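Local atomic coordinates of WbbM protein (Klebsiella pneumoniae, PDB entry 6U4B), a protein that probably acts as a bifunctional, metal-dependent glycosyltransferase that polymerises O-antigen, working as a trimer. Residues C80-H85 with E228-I233; L294-D299 with R397-V402; V431-M436 with D469-A474. One frame throughout, in Å; residues are numbered along the deposited sequence.

Overall arrangement
From the N terminus, interaction 1 brings the start of helix 82-91 against helix 220-240, closing a long excursion through the DUF4422 region. Interaction 2 opens after strand 277-285 of the mixed sheet in the N-terminal half. It sets 294-299 against 397-402, which leads into strand 402-405 of the second large sheet, and closes a loop of about 100 residues. Interaction 3 closes a shorter loop between 431-436 and 469-474 in the glycosyltransferase family 8 region. The three contacts are in series, neither nested nor crossed. Centres of interactions 1 and 3 are 57 Å apart, on opposite sides of the chain's centre; that of interaction 2 is about 35 Å from interaction 1's and 27 Å from interaction 3's.

Interaction 1. Residues C80-H85 with E228-I233; sequences CELTAH and EWLFSI
One face of the H85 imidazole receives the edge of the F231 phenyl ring, with F231 CE2 standing 3.8 Å above the plane of the imidazole and over its middle. The planes are 76° apart and the centroids 5.2 Å apart, which defines a T-shaped stack. F231 presents a second part of its edge to the backbone: its CZ lies 3.7 Å from the carbonyl oxygen L82 O, close to the phenyl plane. Over one face of the same phenyl, offset toward the rim, is CD2 of L230, its neighbour in sequence. The contact is buried helix-to-helix packing within the DUF4422 region, joining the first turn of helix 82-91 to the middle of helix 220-240.

H85 reaches across because its CG is anti to the backbone N (chi1 180°), which carries the ring out toward the second helix. Beyond the segments, NE2 of H85 is hydrogen-bonded to S227 OG, a polar tie that should limit rotation of the imidazole, and the rings of F223 and F100 also meet it. F231 is enclosed further by W89, nearly parallel to it, and by Y86, edge-to-face.

The leucines complete the apolar layer. L82 and L230 approach at a slant and meet through single methyl branches, while A258 and L261 of helix 253-272 touch L82 and L230 respectively. The L230 methyl that serves this junction also approaches H85, from a direction oblique to the imidazole: L230 CD2 is 4.0 Å from H85 CE1 and 3.7 Å from L82 CD2.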
loop_
_atom_site.group_PDB
_atom_site.type_symbol
_atom_site.label_atom_id
_atom_site.label_comp_id
_atom_site.label_asym_id
_atom_site.label_seq_id
_atom_site.Cartn_x
_atom_site.Cartn_y
_atom_site.Cartn_z
ATOM N N CYS A 80 -30.004 -6.724 -29.918
ATOM C CA CYS A 80 -31.050 -5.767 -29.519
ATOM C C CYS A 80 -31.973 -6.478 -28.525
ATOM O O CYS A 80 -31.482 -7.211 -27.651
ATOM C CB CYS A 80 -31.739 -5.203 -30.748
ATOM S SG CYS A 80 -30.748 -4.001 -31.661
ATOM N N GLU A 81 -33.295 -6.308 -28.640
ATOM C CA GLU A 81 -34.232 -6.871 -27.673
ATOM C C GLU A 81 -34.266 -8.392 -27.664
ATOM O O GLU A 81 -34.966 -8.966 -26.823
ATOM C CB GLU A 81 -35.642 -6.345 -27.936
ATOM C CG GLU A 81 -35.947 -5.021 -27.275
ATOM C CD GLU A 81 -35.935 -3.863 -28.245
ATOM O OE1 GLU A 81 -35.123 -3.887 -29.194
ATOM O OE2 GLU A 81 -36.748 -2.934 -28.060
ATOM N N LEU A 82 -33.550 -9.060 -28.573
ATOM C CA LEU A 82 -33.459 -10.516 -28.501
ATOM C C LEU A 82 -32.831 -10.978 -27.192
ATOM O O LEU A 82 -33.110 -12.091 -26.732
ATOM C CB LEU A 82 -32.668 -11.053 -29.690
ATOM C CG LEU A 82 -33.383 -11.040 -31.038
ATOM C CD1 LEU A 82 -32.446 -11.473 -32.147
ATOM C CD2 LEU A 82 -34.612 -11.937 -30.992
ATOM N N THR A 83 -31.995 -10.136 -26.572
ATOM C CA THR A 83 -31.416 -10.479 -25.276
ATOM C C THR A 83 -32.486 -10.597 -24.199
ATOM O O THR A 83 -32.357 -11.422 -23.288
ATOM C CB THR A 83 -30.362 -9.442 -24.872
ATOM O OG1 THR A 83 -30.980 -8.158 -24.715
ATOM C CG2 THR A 83 -29.290 -9.338 -25.937
ATOM N N ALA A 84 -33.539 -9.780 -24.273
ATOM C CA ALA A 84 -34.668 -9.955 -23.363
ATOM C C ALA A 84 -35.427 -11.236 -23.689
ATOM O O ALA A 84 -35.759 -12.021 -22.791
ATOM C CB ALA A 84 -35.595 -8.740 -23.430
ATOM N N HIS A 85 -35.715 -11.453 -24.975
ATOM C CA HIS A 85 -36.318 -12.701 -25.429
ATOM C C HIS A 85 -35.529 -13.904 -24.926
ATOM O O HIS A 85 -36.091 -14.822 -24.317
ATOM C CB HIS A 85 -36.398 -12.689 -26.962
ATOM C CG HIS A 85 -37.001 -13.921 -27.567
ATOM N ND1 HIS A 85 -37.247 -14.032 -28.919
ATOM C CD2 HIS A 85 -37.403 -15.091 -27.016
ATOM C CE1 HIS A 85 -37.775 -15.214 -29.174
ATOM N NE2 HIS A 85 -37.879 -15.877 -28.037
ATOM N N GLU A 228 -36.655 -21.937 -29.710
ATOM C CA GLU A 228 -35.711 -22.978 -30.108
ATOM C C GLU A 228 -35.364 -22.865 -31.585
ATOM O O GLU A 228 -34.209 -23.064 -31.978
ATOM C CB GLU A 228 -36.290 -24.359 -29.797
ATOM C CG GLU A 228 -36.427 -24.668 -28.315
ATOM C CD GLU A 228 -37.221 -25.935 -28.057
ATOM O OE1 GLU A 228 -37.885 -26.424 -28.997
ATOM O OE2 GLU A 228 -37.184 -26.442 -26.916
ATOM N N TRP A 229 -36.353 -22.528 -32.413
ATOM C CA TRP A 229 -36.126 -22.402 -33.848
ATOM C C TRP A 229 -35.282 -21.173 -34.165
ATOM O O TRP A 229 -34.290 -21.264 -34.900
ATOM C CB TRP A 229 -37.474 -22.345 -34.570
ATOM C CG TRP A 229 -37.402 -22.144 -36.055
ATOM C CD1 TRP A 229 -37.290 -23.113 -37.010
ATOM C CD2 TRP A 229 -37.471 -20.897 -36.756
ATOM N NE1 TRP A 229 -37.270 -22.547 -38.261
ATOM C CE2 TRP A 229 -37.383 -21.186 -38.132
ATOM C CE3 TRP A 229 -37.593 -19.562 -36.353
ATOM C CZ2 TRP A 229 -37.412 -20.191 -39.109
ATOM C CZ3 TRP A 229 -37.620 -18.576 -37.323
ATOM C CH2 TRP A 229 -37.530 -18.895 -38.685
ATOM N N LEU A 230 -35.651 -20.016 -33.610
ATOM C CA LEU A 230 -34.964 -18.773 -33.951
ATOM C C LEU A 230 -33.500 -18.810 -33.526
ATOM O O LEU A 230 -32.605 -18.477 -34.312
ATOM C CB LEU A 230 -35.672 -17.583 -33.305
ATOM C CG LEU A 230 -34.969 -16.230 -33.454
ATOM C CD1 LEU A 230 -34.995 -15.758 -34.902
ATOM C CD2 LEU A 230 -35.580 -15.184 -32.529
ATOM N N PHE A 231 -33.234 -19.215 -32.284
ATOM C CA PHE A 231 -31.873 -19.128 -31.774
ATOM C C PHE A 231 -30.978 -20.253 -32.274
ATOM O O PHE A 231 -29.755 -20.092 -32.264
ATOM C CB PHE A 231 -31.887 -19.078 -30.245
ATOM C CG PHE A 231 -32.310 -17.745 -29.701
ATOM C CD1 PHE A 231 -31.424 -16.683 -29.686
ATOM C CD2 PHE A 231 -33.600 -17.543 -29.238
ATOM C CE1 PHE A 231 -31.807 -15.448 -29.203
ATOM C CE2 PHE A 231 -33.992 -16.307 -28.754
ATOM C CZ PHE A 231 -33.094 -15.258 -28.737
ATOM N N SER A 232 -31.548 -21.376 -32.720
ATOM C CA SER A 232 -30.736 -22.369 -33.418
ATOM C C SER A 232 -30.193 -21.798 -34.721
ATOM O O SER A 232 -29.048 -22.074 -35.103
ATOM C CB SER A 232 -31.553 -23.632 -33.687
ATOM O OG SER A 232 -32.526 -23.407 -34.693
ATOM N N ILE A 233 -31.001 -20.992 -35.412
ATOM C CA ILE A 233 -30.544 -20.336 -36.632
ATOM C C ILE A 233 -29.527 -19.252 -36.307
ATOM O O ILE A 233 -28.498 -19.121 -36.984
ATOM C CB ILE A 233 -31.747 -19.769 -37.405
ATOM C CG1 ILE A 233 -32.627 -20.909 -37.927
ATOM C CG2 ILE A 233 -31.281 -18.865 -38.540
ATOM C CD1 ILE A 233 -34.040 -20.493 -38.238
#

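Interaction 2. Residues L294-D299 with R397-V402; sequences LNPVFD and RRYDKV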
loop_
_atom_site.group_PDB
_atom_site.type_symbol
_atom_site.label_atom_id
_atom_site.label_comp_id
_atom_site.label_asym_id
_atom_site.label_seq_id
_atom_site.Cartn_x
_atom_site.Cartn_y
_atom_site.Cartn_z
ATOM N N LEU A 294 -35.162 2.711 -6.451
ATOM C CA LEU A 294 -34.110 1.738 -6.196
ATOM C C LEU A 294 -34.496 0.831 -5.037
ATOM O O LEU A 294 -35.008 1.293 -4.015
ATOM C CB LEU A 294 -32.785 2.439 -5.898
ATOM C CG LEU A 294 -32.172 3.158 -7.097
ATOM C CD1 LEU A 294 -30.880 3.848 -6.710
ATOM C CD2 LEU A 294 -31.940 2.179 -8.240
ATOM N N ASN A 295 -34.250 -0.449 -5.203
ATOM C CA ASN A 295 -34.571 -1.359 -4.121
ATOM C C ASN A 295 -33.334 -1.665 -3.285
ATOM O O ASN A 295 -32.212 -1.663 -3.800
ATOM C CB ASN A 295 -35.151 -2.667 -4.669
ATOM C CG ASN A 295 -36.614 -2.539 -5.043
ATOM O OD1 ASN A 295 -36.960 -1.900 -6.037
ATOM N ND2 ASN A 295 -37.484 -3.150 -4.247
ATOM N N PRO A 296 -33.517 -1.911 -1.988
ATOM C CA PRO A 296 -32.383 -2.311 -1.150
ATOM C C PRO A 296 -31.760 -3.604 -1.654
ATOM O O PRO A 296 -32.442 -4.488 -2.176
ATOM C CB PRO A 296 -33.013 -2.493 0.235
ATOM C CG PRO A 296 -34.260 -1.662 0.201
ATOM C CD PRO A 296 -34.758 -1.751 -1.210
ATOM N N VAL A 297 -30.439 -3.701 -1.502
ATOM C CA VAL A 297 -29.712 -4.895 -1.920
ATOM C C VAL A 297 -29.440 -5.849 -0.761
ATOM O O VAL A 297 -29.220 -7.046 -1.000
ATOM C CB VAL A 297 -28.394 -4.523 -2.629
ATOM C CG1 VAL A 297 -28.685 -3.956 -4.008
ATOM C CG2 VAL A 297 -27.611 -3.524 -1.802
ATOM N N PHE A 298 -29.440 -5.361 0.475
ATOM C CA PHE A 298 -29.403 -6.203 1.659
ATOM C C PHE A 298 -30.739 -6.110 2.383
ATOM O O PHE A 298 -31.507 -5.164 2.191
ATOM C CB PHE A 298 -28.278 -5.788 2.614
ATOM C CG PHE A 298 -26.932 -5.668 1.963
ATOM C CD1 PHE A 298 -26.076 -6.754 1.901
ATOM C CD2 PHE A 298 -26.513 -4.459 1.432
ATOM C CE1 PHE A 298 -24.832 -6.640 1.310
ATOM C CE2 PHE A 298 -25.272 -4.339 0.840
ATOM C CZ PHE A 298 -24.430 -5.430 0.779
ATOM N N ASP A 299 -31.008 -7.105 3.230
ATOM C CA ASP A 299 -32.180 -7.016 4.094
ATOM C C ASP A 299 -32.027 -5.901 5.120
ATOM O O ASP A 299 -33.007 -5.229 5.456
ATOM C CB ASP A 299 -32.428 -8.349 4.798
ATOM C CG ASP A 299 -33.595 -8.286 5.762
ATOM O OD1 ASP A 299 -34.754 -8.331 5.299
ATOM O OD2 ASP A 299 -33.353 -8.179 6.985
ATOM N N ARG A 397 -37.609 6.017 -1.956
ATOM C CA ARG A 397 -38.844 5.922 -1.186
ATOM C C ARG A 397 -39.100 4.529 -0.621
ATOM O O ARG A 397 -39.990 4.381 0.223
ATOM C CB ARG A 397 -40.036 6.355 -2.045
ATOM C CG ARG A 397 -40.273 5.506 -3.291
ATOM C CD ARG A 397 -41.496 6.000 -4.055
ATOM N NE ARG A 397 -41.705 5.279 -5.307
ATOM C CZ ARG A 397 -41.122 5.599 -6.458
ATOM N NH1 ARG A 397 -40.283 6.625 -6.513
ATOM N NH2 ARG A 397 -41.373 4.890 -7.552
ATOM N N ARG A 398 -38.353 3.515 -1.052
ATOM C CA ARG A 398 -38.481 2.173 -0.496
ATOM C C ARG A 398 -37.531 1.923 0.667
ATOM O O ARG A 398 -37.508 0.810 1.202
ATOM C CB ARG A 398 -38.263 1.129 -1.595
ATOM C CG ARG A 398 -39.431 1.059 -2.559
ATOM C CD ARG A 398 -39.096 0.311 -3.832
ATOM N NE ARG A 398 -39.969 0.739 -4.920
ATOM C CZ ARG A 398 -40.050 0.141 -6.102
ATOM N NH1 ARG A 398 -39.313 -0.930 -6.360
ATOM N NH2 ARG A 398 -40.877 0.612 -7.026
ATOM N N TYR A 399 -36.759 2.926 1.069
ATOM C CA TYR A 399 -35.888 2.848 2.231
ATOM C C TYR A 399 -36.554 3.522 3.425
ATOM O O TYR A 399 -37.316 4.480 3.271
ATOM C CB TYR A 399 -34.542 3.520 1.945
ATOM C CG TYR A 399 -33.639 2.758 1.003
ATOM C CD1 TYR A 399 -32.519 2.093 1.479
ATOM C CD2 TYR A 399 -33.898 2.711 -0.363
ATOM C CE1 TYR A 399 -31.680 1.398 0.627
ATOM C CE2 TYR A 399 -33.065 2.015 -1.224
ATOM C CZ TYR A 399 -31.956 1.360 -0.721
ATOM O OH TYR A 399 -31.118 0.666 -1.567
ATOM N N ASP A 400 -36.263 3.011 4.622
ATOM C CA ASP A 400 -36.742 3.673 5.833
ATOM C C ASP A 400 -35.918 4.918 6.134
ATOM O O ASP A 400 -36.467 6.015 6.289
ATOM C CB ASP A 400 -36.714 2.711 7.023
ATOM C CG ASP A 400 -37.867 1.729 7.007
ATOM O OD1 ASP A 400 -37.731 0.638 7.602
ATOM O OD2 ASP A 400 -38.905 2.043 6.385
ATOM N N LYS A 401 -34.597 4.768 6.220
ATOM C CA LYS A 401 -33.703 5.895 6.437
ATOM C C LYS A 401 -32.497 5.780 5.515
ATOM O O LYS A 401 -32.058 4.682 5.166
ATOM C CB LYS A 401 -33.243 5.991 7.902
ATOM C CG LYS A 401 -34.352 6.385 8.861
ATOM C CD LYS A 401 -33.812 6.801 10.220
ATOM C CE LYS A 401 -33.139 5.646 10.935
ATOM N NZ LYS A 401 -32.762 6.015 12.327
ATOM N N VAL A 402 -31.960 6.938 5.139
ATOM C CA VAL A 402 -30.874 7.053 4.171
ATOM C C VAL A 402 -29.948 8.181 4.615
ATOM O O VAL A 402 -30.408 9.238 5.058
ATOM C CB VAL A 402 -31.429 7.317 2.754
ATOM C CG1 VAL A 402 -30.470 8.164 1.941
ATOM C CG2 VAL A 402 -31.737 6.007 2.045
#
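Y399, R398 and P296 supply most of the surface buried here, and the central element is a proline-aromatic CH-pi contact. P296 CG lies 4.0 Å from the centroid of the Y399 ring and 14° off the ring normal, so the pyrrolidine sits over the phenol face, a little toward its rim. The two side chains arrive from opposite directions. At the edge of the phenol, near its plane, the carbonyl oxygen L294 O is 3.5 Å from Y399 CE2. The tyrosine hydroxyl runs past the proline, with Y399 OH 3.3 Å from P296 CA, and its hydrogen bond is to D334 OD2.

The contact fastens the chain that connects the first sheet to the second, leading into strand 302-309, onto the loop that leads into strand 402-405. The second sheet belongs to the glycosyltransferase family 8 region, where a GT-A fold is expected. R363 of strand 360-366 supports both sides, binding N295 O and, weakly, Y399 OH.

R398 and N295, both exposed, meet beside the buried Y399. The arginine chain is extended from CG to NE, carrying the guanidinium across the end of N295, whose amide plane stands 76° from it. The asparagine oxygen comes to the guanidinium edge, near its plane, yet the bond is bent and weak: R398 NH1 to N295 OD1 measures 2.6 Å, with an N-H...O angle of 123°.

Interaction 3. Residues V431-M436 with D469-A474; sequences VKDIVM and DEYFQA
M436 folds over the Y471 ring: its CG stands 3.4 Å above the plane, toward the rim, and its SD lies 4.5 Å from the ring centroid almost on the normal, a Met-aromatic contact. Bends at chi2 and chi3 (63° and 71°) curl its CE back toward Y471 CZ. D433 OD2 approaches the ring edge, 3.5 Å from Y471 CE1.

Two straight backbone bonds, D433 N to Y471 O at 2.9 Å and Q473 N to V431 O at 2.7 Å, flank the non-hydrogen-bonded K432-F472 pair of a short, weakly bonded antiparallel pairing. D433 also N-caps helix 434-441: its OD1 receives M436 N at 3.1 Å, from above the carboxylate plane. K432 NZ pairs mainly with E437 and makes a weak salt bridge to D469 OD2, 3.4 Å; a water links it to D433 O and Y471 O.

Outward, D508 and Q507 bind the Y471 hydroxyl, while G475 and N526 hold Q473 OE1. The nearest atom of the Q473 side chain is about 6 Å from the magnesium ion of D406, D408 and H560. Strand 428-432 also pairs in parallel with strand 518-521, while helix 505-513 and strand 527-528 pack against the contact.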
loop_
_atom_site.group_PDB
_atom_site.type_symbol
_atom_site.label_atom_id
_atom_site.label_comp_id
_atom_site.label_asym_id
_atom_site.label_seq_id
_atom_site.Cartn_x
_atom_site.Cartn_y
_atom_site.Cartn_z
ATOM N N VAL A 431 -26.172 18.594 10.815
ATOM C CA VAL A 431 -25.283 19.374 11.667
ATOM C C VAL A 431 -25.612 20.849 11.499
ATOM O O VAL A 431 -25.776 21.334 10.371
ATOM C CB VAL A 431 -23.808 19.097 11.335
ATOM C CG1 VAL A 431 -22.901 19.893 12.262
ATOM C CG2 VAL A 431 -23.517 17.607 11.440
ATOM N N LYS A 432 -25.716 21.559 12.622
ATOM C CA LYS A 432 -25.940 22.996 12.597
ATOM C C LYS A 432 -24.831 23.697 11.821
ATOM O O LYS A 432 -23.645 23.415 12.007
ATOM C CB LYS A 432 -26.016 23.532 14.027
ATOM C CG LYS A 432 -26.369 25.002 14.150
ATOM C CD LYS A 432 -25.997 25.513 15.535
ATOM C CE LYS A 432 -26.447 26.944 15.753
ATOM N NZ LYS A 432 -26.085 27.830 14.612
ATOM N N ASP A 433 -25.225 24.611 10.940
ATOM C CA ASP A 433 -24.296 25.296 10.041
ATOM C C ASP A 433 -23.686 26.481 10.786
ATOM O O ASP A 433 -24.326 27.524 10.947
ATOM C CB ASP A 433 -25.022 25.740 8.774
ATOM C CG ASP A 433 -24.076 26.208 7.678
ATOM O OD1 ASP A 433 -22.920 26.576 7.981
ATOM O OD2 ASP A 433 -24.502 26.215 6.503
ATOM N N ILE A 434 -22.433 26.336 11.225
ATOM C CA ILE A 434 -21.786 27.440 11.928
ATOM C C ILE A 434 -21.299 28.520 10.969
ATOM O O ILE A 434 -21.090 29.664 11.394
ATOM C CB ILE A 434 -20.622 26.949 12.806
ATOM C CG1 ILE A 434 -19.457 26.456 11.949
ATOM C CG2 ILE A 434 -21.095 25.855 13.753
ATOM C CD1 ILE A 434 -18.265 26.002 12.765
ATOM N N VAL A 435 -21.118 28.199 9.686
ATOM C CA VAL A 435 -20.781 29.238 8.717
ATOM C C VAL A 435 -21.966 30.171 8.514
ATOM O O VAL A 435 -21.811 31.400 8.496
ATOM C CB VAL A 435 -20.316 28.616 7.387
ATOM C CG1 VAL A 435 -20.108 29.704 6.346
ATOM C CG2 VAL A 435 -19.035 27.828 7.590
ATOM N N MET A 436 -23.169 29.610 8.363
ATOM C CA MET A 436 -24.363 30.446 8.326
ATOM C C MET A 436 -24.553 31.188 9.641
ATOM O O MET A 436 -25.025 32.330 9.647
ATOM C CB MET A 436 -25.595 29.598 8.004
ATOM C CG MET A 436 -26.908 30.379 7.990
ATOM S SD MET A 436 -26.965 31.663 6.725
ATOM C CE MET A 436 -27.073 30.670 5.235
ATOM N N ASP A 469 -31.130 30.507 13.928
ATOM C CA ASP A 469 -30.020 29.768 14.511
ATOM C C ASP A 469 -30.119 28.268 14.260
ATOM O O ASP A 469 -29.127 27.557 14.443
ATOM C CB ASP A 469 -29.951 30.062 16.009
ATOM C CG ASP A 469 -28.633 29.653 16.623
ATOM O OD1 ASP A 469 -28.605 28.643 17.357
ATOM O OD2 ASP A 469 -27.619 30.334 16.357
ATOM N N GLU A 470 -31.279 27.770 13.838
ATOM C CA GLU A 470 -31.457 26.346 13.582
ATOM C C GLU A 470 -31.102 25.955 12.152
ATOM O O GLU A 470 -31.409 24.835 11.731
ATOM C CB GLU A 470 -32.893 25.930 13.907
ATOM C CG GLU A 470 -33.200 25.934 15.400
ATOM C CD GLU A 470 -34.662 25.673 15.697
ATOM O OE1 GLU A 470 -35.434 25.472 14.738
ATOM O OE2 GLU A 470 -35.041 25.672 16.889
ATOM N N TYR A 471 -30.458 26.847 11.407
ATOM C CA TYR A 471 -30.045 26.552 10.043
ATOM C C TYR A 471 -28.997 25.443 10.044
ATOM O O TYR A 471 -27.974 25.546 10.727
ATOM C CB TYR A 471 -29.489 27.816 9.393
ATOM C CG TYR A 471 -29.269 27.725 7.902
ATOM C CD1 TYR A 471 -28.094 27.193 7.381
ATOM C CD2 TYR A 471 -30.230 28.189 7.012
ATOM C CE1 TYR A 471 -27.886 27.122 6.018
ATOM C CE2 TYR A 471 -30.035 28.120 5.650
ATOM C CZ TYR A 471 -28.863 27.587 5.155
ATOM O OH TYR A 471 -28.669 27.519 3.796
ATOM N N PHE A 472 -29.251 24.381 9.284
ATOM C CA PHE A 472 -28.383 23.212 9.264
ATOM C C PHE A 472 -27.626 23.120 7.945
ATOM O O PHE A 472 -28.096 23.584 6.902
ATOM C CB PHE A 472 -29.181 21.920 9.493
ATOM C CG PHE A 472 -30.137 21.581 8.377
ATOM C CD1 PHE A 472 -29.707 20.876 7.261
ATOM C CD2 PHE A 472 -31.471 21.948 8.454
ATOM C CE1 PHE A 472 -30.582 20.562 6.238
ATOM C CE2 PHE A 472 -32.351 21.633 7.436
ATOM C CZ PHE A 472 -31.906 20.941 6.328
ATOM N N GLN A 473 -26.454 22.492 8.003
ATOM C CA GLN A 473 -25.608 22.308 6.834
ATOM C C GLN A 473 -25.996 21.025 6.104
ATOM O O GLN A 473 -26.284 20.002 6.733
ATOM C CB GLN A 473 -24.137 22.266 7.250
ATOM C CG GLN A 473 -23.200 22.969 6.286
ATOM C CD GLN A 473 -22.823 22.105 5.103
ATOM O OE1 GLN A 473 -22.534 20.918 5.256
ATOM N NE2 GLN A 473 -22.824 22.696 3.914
ATOM N N ALA A 474 -26.003 21.085 4.774
ATOM C CA ALA A 474 -26.504 19.997 3.942
ATOM C C ALA A 474 -25.419 19.017 3.505
ATOM O O ALA A 474 -25.696 18.137 2.682
ATOM C CB ALA A 474 -27.210 20.560 2.705
HETATM O O HOH W 1 -24.884 18.383 8.222
HETATM O O HOH W 2 -26.709 27.741 11.884
#